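PDB 4DH2: cellulosome anchoring protein cohesin region, which is a type I cohesin domain that binds a dockerin module, as in the docking of proteins to the cellulosome, and may also bind carbohydrate. Local coordinates for residues V24-G29 with V115-D120; S52-S57 with D86-F91; S127-S132 with K157-K162. One frame throughout, in Å; residues are numbered along the deposited sequence.

Contact 1. Residues V24-G29 with V115-D120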
loop_
_atom_site.group_PDB
_atom_site.type_symbol
_atom_site.label_atom_id
_atom_site.label_comp_id
_atom_site.label_asym_id
_atom_site.label_seq_id
_atom_site.Cartn_x
_atom_site.Cartn_y
_atom_site.Cartn_z
ATOM N N VAL A 24 -2.505 -13.787 -14.973
ATOM C CA VAL A 24 -1.506 -14.087 -15.982
ATOM C C VAL A 24 -1.416 -15.599 -16.132
ATOM O O VAL A 24 -1.646 -16.332 -15.185
ATOM C CB VAL A 24 -0.130 -13.494 -15.611
ATOM C CG1 VAL A 24 0.308 -13.979 -14.269
ATOM C CG2 VAL A 24 0.901 -13.853 -16.652
ATOM N N LYS A 25 -1.135 -16.052 -17.346
ATOM C CA LYS A 25 -0.862 -17.457 -17.624
ATOM C C LYS A 25 0.594 -17.531 -18.039
ATOM O O LYS A 25 1.029 -16.797 -18.938
ATOM C CB LYS A 25 -1.745 -17.995 -18.759
ATOM C CG LYS A 25 -3.249 -17.788 -18.580
ATOM C CD LYS A 25 -4.049 -18.479 -19.695
ATOM C CE LYS A 25 -5.517 -18.047 -19.710
ATOM N NZ LYS A 25 -5.813 -17.065 -20.802
ATOM N N ALA A 26 1.354 -18.379 -17.364
ATOM C CA ALA A 26 2.789 -18.473 -17.614
ATOM C C ALA A 26 3.256 -19.897 -17.428
ATOM O O ALA A 26 2.477 -20.792 -17.078
ATOM C CB ALA A 26 3.553 -17.558 -16.671
ATOM N N LYS A 27 4.545 -20.105 -17.661
ATOM C CA LYS A 27 5.128 -21.417 -17.519
ATOM C C LYS A 27 6.078 -21.376 -16.351
ATOM O O LYS A 27 6.652 -20.333 -16.047
ATOM C CB LYS A 27 5.867 -21.804 -18.805
ATOM C CG LYS A 27 4.970 -21.834 -20.030
ATOM C CD LYS A 27 5.769 -22.086 -21.303
ATOM C CE LYS A 27 4.876 -22.088 -22.542
ATOM N NZ LYS A 27 5.655 -22.040 -23.815
ATOM N N ALA A 28 6.275 -22.515 -15.709
ATOM C CA ALA A 28 7.241 -22.599 -14.628
ATOM C C ALA A 28 8.581 -22.138 -15.151
ATOM O O ALA A 28 8.989 -22.535 -16.243
ATOM C CB ALA A 28 7.359 -23.993 -14.148
ATOM N N GLY A 29 9.254 -21.317 -14.352
ATOM C CA GLY A 29 10.524 -20.727 -14.701
ATOM C C GLY A 29 10.442 -19.351 -15.347
ATOM O O GLY A 29 11.460 -18.684 -15.450
ATOM N N VAL A 115 7.681 -10.780 -11.460
ATOM C CA VAL A 115 7.922 -11.936 -10.650
ATOM C C VAL A 115 8.514 -13.080 -11.446
ATOM O O VAL A 115 8.303 -13.192 -12.657
ATOM C CB VAL A 115 6.637 -12.437 -9.993
ATOM C CG1 VAL A 115 5.918 -11.267 -9.320
ATOM C CG2 VAL A 115 5.724 -13.157 -11.017
ATOM N N ARG A 116 9.231 -13.945 -10.743
ATOM C CA ARG A 116 9.732 -15.169 -11.362
ATOM C C ARG A 116 8.931 -16.308 -10.838
ATOM O O ARG A 116 8.755 -16.430 -9.638
ATOM C CB ARG A 116 11.193 -15.414 -11.005
ATOM C CG ARG A 116 11.695 -16.775 -11.505
ATOM C CD ARG A 116 13.049 -17.132 -10.935
ATOM N NE ARG A 116 14.128 -16.456 -11.648
ATOM C CZ ARG A 116 15.120 -15.791 -11.068
ATOM N NH1 ARG A 116 15.198 -15.699 -9.748
ATOM N NH2 ARG A 116 16.042 -15.214 -11.817
ATOM N N ILE A 117 8.434 -17.145 -11.734
ATOM C CA ILE A 117 7.747 -18.352 -11.324
ATOM C C ILE A 117 8.766 -19.464 -11.117
ATOM O O ILE A 117 9.534 -19.796 -12.030
ATOM C CB ILE A 117 6.706 -18.767 -12.370
ATOM C CG1 ILE A 117 5.768 -17.594 -12.656
ATOM C CG2 ILE A 117 5.958 -20.032 -11.899
ATOM C CD1 ILE A 117 4.777 -17.860 -13.745
ATOM N N LYS A 118 8.797 -20.049 -9.926
ATOM C CA LYS A 118 9.891 -20.966 -9.612
ATOM C C LYS A 118 9.855 -22.197 -10.507
ATOM O O LYS A 118 8.817 -22.807 -10.687
ATOM C CB LYS A 118 9.913 -21.318 -8.124
ATOM C CG LYS A 118 10.169 -20.084 -7.262
ATOM C CD LYS A 118 10.624 -20.417 -5.857
ATOM C CE LYS A 118 10.837 -19.141 -5.064
ATOM N NZ LYS A 118 11.232 -19.403 -3.657
ATOM N N PRO A 119 11.001 -22.543 -11.104
ATOM C CA PRO A 119 10.993 -23.610 -12.108
ATOM C C PRO A 119 10.707 -24.976 -11.505
ATOM O O PRO A 119 10.365 -25.881 -12.251
ATOM C CB PRO A 119 12.417 -23.565 -12.691
ATOM C CG PRO A 119 13.262 -22.918 -11.632
ATOM C CD PRO A 119 12.336 -21.946 -10.920
ATOM N N ASP A 120 10.811 -25.101 -10.180
ATOM C CA ASP A 120 10.694 -26.394 -9.506
ATOM C C ASP A 120 9.353 -26.580 -8.824
ATOM O O ASP A 120 9.231 -27.384 -7.895
ATOM C CB ASP A 120 11.793 -26.534 -8.450
ATOM C CG ASP A 120 11.595 -25.588 -7.275
ATOM O OD1 ASP A 120 11.043 -24.479 -7.473
ATOM O OD2 ASP A 120 11.991 -25.954 -6.150
#
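At one end of the cohesin beta-sandwich, the turn that follows strand 15-27 comes up against the end of strand 108-117, and Gly29 meets Ile117 and Pro119 there. Both segments are leaving the sheet, and a single polar link joins them: Gly29 N gives its hydrogen to Ile117 O at 2.8 Å. The bond is weak because it is bent, with 129° at the hydrogen. Gly29 has a positive phi of 93°, and at these backbone angles a CB would be jammed against the carbonyl oxygen of Ala28, which explains glycine here. Its bare CA can also come to 4.0 Å from Pro119 CB, while the proline ring suits a chain turning out of a strand.

The apolar part is carried by Ile117. Its CG1 stands anti to the carbonyl carbon (chi1 -54°), and at the end of this extended branch CD1 lies 3.9 Å from Lys27 O. The other branch, CG2, lies 4.0 Å from Ala28 CA. The short side chains of Ala26 and Ala28 let the backbone of 24-29 come close to the branched isoleucine; Val158 and Ile160 of strand 149-161 also touch Ile117, so it belongs to the buried layer between the sheets. The charged residues lead elsewhere: Arg116 pairs with Glu61, and the polar end of Lys118 is bonded to Ser57. Ala28 closes the contact at the turn, its CB 3.9 Å from Lys118 O and 4.0 Å from Pro119 O.

Contact 2. Residues S52-S57 with D86-F91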
loop_
_atom_site.group_PDB
_atom_site.type_symbol
_atom_site.label_atom_id
_atom_site.label_comp_id
_atom_site.label_asym_id
_atom_site.label_seq_id
_atom_site.Cartn_x
_atom_site.Cartn_y
_atom_site.Cartn_z
ATOM N N SER A 52 -1.863 -3.878 0.882
ATOM C CA SER A 52 -0.952 -5.045 0.956
ATOM C C SER A 52 -1.464 -6.173 0.074
ATOM O O SER A 52 -2.702 -6.434 0.018
ATOM C CB SER A 52 -0.909 -5.621 2.392
ATOM O OG SER A 52 -0.269 -4.726 3.271
ATOM N N LEU A 53 -0.516 -6.873 -0.539
ATOM C CA LEU A 53 -0.781 -8.117 -1.262
ATOM C C LEU A 53 0.088 -9.211 -0.698
ATOM O O LEU A 53 1.197 -8.947 -0.213
ATOM C CB LEU A 53 -0.382 -7.951 -2.733
ATOM C CG LEU A 53 -1.109 -6.955 -3.608
ATOM C CD1 LEU A 53 -0.524 -7.049 -5.013
ATOM C CD2 LEU A 53 -2.580 -7.231 -3.628
ATOM N N TYR A 54 -0.378 -10.455 -0.800
ATOM C CA TYR A 54 0.436 -11.584 -0.406
ATOM C C TYR A 54 0.589 -12.506 -1.595
ATOM O O TYR A 54 -0.315 -12.597 -2.428
ATOM C CB TYR A 54 -0.243 -12.370 0.677
ATOM C CG TYR A 54 -0.367 -11.608 1.952
ATOM C CD1 TYR A 54 0.676 -11.583 2.856
ATOM C CD2 TYR A 54 -1.512 -10.879 2.225
ATOM C CE1 TYR A 54 0.570 -10.886 4.039
ATOM C CE2 TYR A 54 -1.633 -10.189 3.411
ATOM C CZ TYR A 54 -0.580 -10.196 4.304
ATOM O OH TYR A 54 -0.684 -9.501 5.491
ATOM N N TYR A 55 1.733 -13.168 -1.638
ATOM C CA TYR A 55 2.035 -14.194 -2.637
ATOM C C TYR A 55 2.615 -15.425 -1.965
ATOM O O TYR A 55 3.057 -15.376 -0.812
ATOM C CB TYR A 55 3.020 -13.637 -3.670
ATOM C CG TYR A 55 4.352 -13.166 -3.096
ATOM C CD1 TYR A 55 5.447 -13.999 -3.092
ATOM C CD2 TYR A 55 4.508 -11.880 -2.552
ATOM C CE1 TYR A 55 6.653 -13.599 -2.574
ATOM C CE2 TYR A 55 5.736 -11.468 -2.016
ATOM C CZ TYR A 55 6.800 -12.341 -2.021
ATOM O OH TYR A 55 8.039 -11.982 -1.514
ATOM N N ASP A 56 2.592 -16.549 -2.678
ATOM C CA ASP A 56 3.146 -17.784 -2.156
ATOM C C ASP A 56 4.600 -17.861 -2.579
ATOM O O ASP A 56 4.917 -18.020 -3.764
ATOM C CB ASP A 56 2.365 -18.979 -2.687
ATOM C CG ASP A 56 2.922 -20.296 -2.187
ATOM O OD1 ASP A 56 3.879 -20.259 -1.378
ATOM O OD2 ASP A 56 2.427 -21.360 -2.622
ATOM N N SER A 57 5.491 -17.708 -1.612
ATOM C CA SER A 57 6.911 -17.662 -1.901
ATOM C C SER A 57 7.412 -19.019 -2.376
ATOM O O SER A 57 8.530 -19.120 -2.893
ATOM C CB SER A 57 7.708 -17.192 -0.677
ATOM O OG SER A 57 7.658 -18.163 0.352
ATOM N N ASP A 86 7.127 -12.346 5.301
ATOM C CA ASP A 86 5.696 -12.549 5.282
ATOM C C ASP A 86 5.185 -12.737 3.857
ATOM O O ASP A 86 3.978 -12.885 3.659
ATOM C CB ASP A 86 4.971 -11.339 5.905
ATOM C CG ASP A 86 5.287 -11.153 7.386
ATOM O OD1 ASP A 86 5.839 -12.092 8.020
ATOM O OD2 ASP A 86 4.966 -10.066 7.913
ATOM N N SER A 87 6.087 -12.674 2.879
ATOM C CA SER A 87 5.683 -12.740 1.476
ATOM C C SER A 87 4.591 -11.736 1.214
ATOM O O SER A 87 3.542 -12.071 0.668
ATOM C CB SER A 87 5.177 -14.142 1.133
ATOM O OG SER A 87 6.189 -15.085 1.429
ATOM N N GLU A 88 4.864 -10.497 1.606
ATOM C CA GLU A 88 3.896 -9.427 1.522
ATOM C C GLU A 88 4.493 -8.259 0.741
ATOM O O GLU A 88 5.657 -7.892 0.931
ATOM C CB GLU A 88 3.516 -8.963 2.941
ATOM C CG GLU A 88 2.367 -7.948 2.961
ATOM C CD GLU A 88 2.186 -7.219 4.305
ATOM O OE1 GLU A 88 3.169 -7.059 5.065
ATOM O OE2 GLU A 88 1.055 -6.763 4.573
ATOM N N ILE A 89 3.698 -7.676 -0.147
ATOM C CA ILE A 89 4.107 -6.475 -0.840
ATOM C C ILE A 89 3.192 -5.352 -0.385
ATOM O O ILE A 89 1.953 -5.436 -0.509
ATOM C CB ILE A 89 3.962 -6.598 -2.342
ATOM C CG1 ILE A 89 4.600 -7.889 -2.860
ATOM C CG2 ILE A 89 4.557 -5.364 -3.005
ATOM C CD1 ILE A 89 4.343 -8.093 -4.313
ATOM N N VAL A 90 3.792 -4.309 0.163
ATOM C CA VAL A 90 3.034 -3.187 0.710
ATOM C C VAL A 90 3.264 -1.962 -0.172
ATOM O O VAL A 90 4.395 -1.670 -0.576
ATOM C CB VAL A 90 3.448 -2.875 2.158
ATOM C CG1 VAL A 90 2.476 -1.904 2.790
ATOM C CG2 VAL A 90 3.486 -4.161 2.970
ATOM N N PHE A 91 2.179 -1.272 -0.493
ATOM C CA PHE A 91 2.235 -0.064 -1.301
ATOM C C PHE A 91 1.767 1.117 -0.464
ATOM O O PHE A 91 0.850 0.993 0.342
ATOM C CB PHE A 91 1.284 -0.166 -2.488
ATOM C CG PHE A 91 1.578 -1.298 -3.408
ATOM C CD1 PHE A 91 2.415 -1.106 -4.491
ATOM C CD2 PHE A 91 1.020 -2.535 -3.207
ATOM C CE1 PHE A 91 2.697 -2.156 -5.359
ATOM C CE2 PHE A 91 1.294 -3.583 -4.081
ATOM C CZ PHE A 91 2.133 -3.366 -5.158
HETATM O O HOH W 1 -1.205 -6.537 6.274
HETATM O O HOH W 2 4.656 -17.638 1.162
HETATM O O HOH W 3 9.026 -13.879 0.298
#
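Glu88 and Tyr54 form a non-hydrogen-bonded pair of the antiparallel strands 48-54 and 88-94, on the face of the cohesin sheet that receives the dockerin. From CB, 3.7 Å from Tyr54 CE1, the glutamate continues to CG, which is anti to the backbone N (chi1 -173°) and makes an off-centre CH-pi contact with the phenol ring, 4.1 Å from its centroid. The two side chains run side by side in the same direction, with ring and carboxylate planes only 10° apart. At the tip, OE2 lies 2.8 Å from Ser52 OG, and a water donates to OE2 while also bonding to Tyr54 OH. The two carboxylate oxygens divide the work, OE2 turning to partners within the cohesin and OE1 bonding to His66 of the dockerin chain; the short serine puts its hydroxyl beside the carboxylate, where it also bonds to Glu138.

Behind this face, Leu53 and Ile89 exchange two nearly straight backbone bonds, their aliphatic chains turned into the core, where Leu53 CD1 meets the edge of the Phe91 ring at Phe91 CE2, 4.0 Å away. On its other side, strand 88-94 begins in a G1 beta bulge against strand 78-83, Ser87 and Glu88 both facing Val83. Ser87 O accepts from Tyr55 N at 3.1 Å. The flat ring of Tyr55 offers a broad surface to the bulge. Ser87 CB sits over the centre of one ring face, 4.0 Å from the centroid and 10° off the ring normal.

Contact 3. Residues S127-S132 with K157-K162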
loop_
_atom_site.group_PDB
_atom_site.type_symbol
_atom_site.label_atom_id
_atom_site.label_comp_id
_atom_site.label_asym_id
_atom_site.label_seq_id
_atom_site.Cartn_x
_atom_site.Cartn_y
_atom_site.Cartn_z
ATOM N N SER A 127 0.780 -33.092 -11.655
ATOM C CA SER A 127 -0.018 -32.210 -12.485
ATOM C C SER A 127 0.844 -31.541 -13.536
ATOM O O SER A 127 2.064 -31.430 -13.381
ATOM C CB SER A 127 -0.668 -31.141 -11.619
ATOM O OG SER A 127 -1.110 -31.728 -10.414
ATOM N N THR A 128 0.186 -31.070 -14.590
ATOM C CA THR A 128 0.842 -30.282 -15.598
ATOM C C THR A 128 0.381 -28.824 -15.497
ATOM O O THR A 128 0.903 -27.975 -16.200
ATOM C CB THR A 128 0.499 -30.781 -17.000
ATOM O OG1 THR A 128 -0.910 -30.651 -17.217
ATOM C CG2 THR A 128 0.918 -32.242 -17.176
ATOM N N LYS A 129 -0.604 -28.542 -14.644
ATOM C CA LYS A 129 -1.122 -27.177 -14.518
ATOM C C LYS A 129 -1.343 -26.859 -13.040
ATOM O O LYS A 129 -1.979 -27.644 -12.328
ATOM C CB LYS A 129 -2.445 -27.039 -15.282
ATOM C CG LYS A 129 -2.990 -25.623 -15.364
ATOM C CD LYS A 129 -4.388 -25.586 -15.954
ATOM C CE LYS A 129 -4.362 -25.640 -17.472
ATOM N NZ LYS A 129 -5.699 -25.340 -18.068
ATOM N N LYS A 130 -0.808 -25.732 -12.577
ATOM C CA LYS A 130 -1.058 -25.267 -11.211
ATOM C C LYS A 130 -1.542 -23.817 -11.227
ATOM O O LYS A 130 -1.463 -23.120 -12.253
ATOM C CB LYS A 130 0.171 -25.418 -10.294
ATOM C CG LYS A 130 0.482 -26.852 -9.840
ATOM C CD LYS A 130 1.692 -26.877 -8.952
ATOM C CE LYS A 130 2.030 -28.296 -8.467
ATOM N NZ LYS A 130 0.995 -28.904 -7.579
ATOM N N TYR A 131 -2.103 -23.395 -10.096
ATOM C CA TYR A 131 -2.560 -22.018 -9.903
ATOM C C TYR A 131 -1.933 -21.450 -8.651
ATOM O O TYR A 131 -1.817 -22.132 -7.639
ATOM C CB TYR A 131 -4.083 -21.981 -9.749
ATOM C CG TYR A 131 -4.802 -22.535 -10.945
ATOM C CD1 TYR A 131 -5.047 -21.733 -12.050
ATOM C CD2 TYR A 131 -5.206 -23.856 -10.996
ATOM C CE1 TYR A 131 -5.701 -22.217 -13.165
ATOM C CE2 TYR A 131 -5.874 -24.358 -12.115
ATOM C CZ TYR A 131 -6.112 -23.526 -13.198
ATOM O OH TYR A 131 -6.769 -23.982 -14.324
ATOM N N SER A 132 -1.517 -20.194 -8.694
ATOM C CA SER A 132 -0.993 -19.580 -7.489
ATOM C C SER A 132 -1.762 -18.286 -7.228
ATOM O O SER A 132 -1.907 -17.454 -8.111
ATOM C CB SER A 132 0.490 -19.286 -7.603
ATOM O OG SER A 132 1.031 -19.023 -6.326
ATOM N N LYS A 157 -5.000 -14.727 -9.840
ATOM C CA LYS A 157 -4.284 -15.994 -9.864
ATOM C C LYS A 157 -3.281 -15.957 -10.989
ATOM O O LYS A 157 -3.502 -15.277 -12.000
ATOM C CB LYS A 157 -5.232 -17.172 -10.131
ATOM C CG LYS A 157 -6.246 -16.837 -11.229
ATOM C CD LYS A 157 -6.836 -18.048 -11.909
ATOM C CE LYS A 157 -7.859 -17.600 -12.953
ATOM N NZ LYS A 157 -8.659 -18.721 -13.483
ATOM N N VAL A 158 -2.188 -16.669 -10.780
ATOM C CA VAL A 158 -1.241 -16.969 -11.824
ATOM C C VAL A 158 -1.475 -18.430 -12.169
ATOM O O VAL A 158 -1.396 -19.302 -11.299
ATOM C CB VAL A 158 0.210 -16.808 -11.367
ATOM C CG1 VAL A 158 1.168 -17.130 -12.532
ATOM C CG2 VAL A 158 0.446 -15.391 -10.832
ATOM N N GLU A 159 -1.794 -18.671 -13.431
ATOM C CA GLU A 159 -1.936 -20.020 -13.939
ATOM C C GLU A 159 -0.578 -20.429 -14.452
ATOM O O GLU A 159 0.038 -19.692 -15.219
ATOM C CB GLU A 159 -2.946 -20.054 -15.082
ATOM C CG GLU A 159 -2.994 -21.424 -15.766
ATOM C CD GLU A 159 -4.148 -21.568 -16.728
ATOM O OE1 GLU A 159 -5.136 -20.818 -16.581
ATOM O OE2 GLU A 159 -4.065 -22.433 -17.628
ATOM N N ILE A 160 -0.095 -21.572 -13.996
ATOM C CA ILE A 160 1.260 -21.997 -14.273
ATOM C C ILE A 160 1.277 -23.352 -14.969
ATOM O O ILE A 160 0.746 -24.343 -14.448
ATOM C CB ILE A 160 2.037 -22.138 -12.981
ATOM C CG1 ILE A 160 1.936 -20.864 -12.150
ATOM C CG2 ILE A 160 3.494 -22.451 -13.260
ATOM C CD1 ILE A 160 2.416 -21.078 -10.711
ATOM N N GLU A 161 1.872 -23.396 -16.152
ATOM C CA GLU A 161 1.992 -24.672 -16.896
ATOM C C GLU A 161 3.371 -25.275 -16.703
ATOM O O GLU A 161 4.371 -24.569 -16.666
ATOM C CB GLU A 161 1.712 -24.471 -18.391
ATOM C CG GLU A 161 0.240 -24.486 -18.770
ATOM C CD GLU A 161 -0.496 -23.213 -18.377
ATOM O OE1 GLU A 161 0.163 -22.165 -18.179
ATOM O OE2 GLU A 161 -1.740 -23.259 -18.272
ATOM N N LYS A 162 3.423 -26.594 -16.599
ATOM C CA LYS A 162 4.674 -27.278 -16.411
ATOM C C LYS A 162 5.437 -27.149 -17.721
ATOM O O LYS A 162 4.841 -27.160 -18.798
ATOM C CB LYS A 162 4.445 -28.759 -16.083
ATOM C CG LYS A 162 5.719 -29.479 -15.654
ATOM C CD LYS A 162 5.484 -30.937 -15.267
ATOM C CE LYS A 162 6.800 -31.619 -14.871
ATOM N NZ LYS A 162 6.613 -32.981 -14.280
HETATM O O HOH W 4 3.918 -33.270 -13.191
#
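Lys129 and Glu159 both have CG anti to the backbone N (chi1 -173° and 173°), but the lysine chain then bends at chi3 (-82°), placing CE 3.2 Å from Glu159 OE2. The two chains cross obliquely, and NZ completes a salt bridge to the same oxygen at 3.4 Å. Glu161, its chain bent at CD, runs alongside Lys129. Its OE2 lies 2.6 Å from Glu159 OE2; at that separation one of the acids probably holds a proton, while the nearby ammonium would ease the remaining charge. Tyr131 packs beside Glu159, with Tyr131 CE1 3.8 Å from Glu159 CG. Long charged chains and a tyrosine suit this partly exposed face.

Lys130, Ser132, Val158 and Ile160 take the other face, where the small Ser132 is buried beside the branched Ile160, Ser132 CB 4.1 Å from Ile160 CD1. Backbone bonds join Lys130 to Ile160 and Ser132 to Val158 in both directions. Beyond them Lys162 N bonds to Thr128 O at 2.9 Å, and a water links Ser127 O to Lys162 NZ. This is the ladder of an antiparallel beta hairpin, formed by strands 129-142 and 149-161 of the cohesin sandwich.

Overall arrangement
Contacts 1 and 3 lie at the same end of the cohesin domain, their centres about 8 Å apart, and share a sheet: strand 15-27 runs beside strand 149-161, with Ala26 N 2.8 Å from Glu159 O and Ala26 O 2.8 Å from Glu161 N, both probable hydrogen bonds. Contact 2 is nested in the chain loop that contact 1 closes, its centre about 17 Å from that of contact 1 and about 19 Å from that of contact 3. Lys118 NZ reaches Ser57 O at 2.8 Å, and Asp56 CB packs on Ser132 OG. Of the three, contact 2 alone touches the dockerin chain; no residue of contacts 1 and 3 is touched by it.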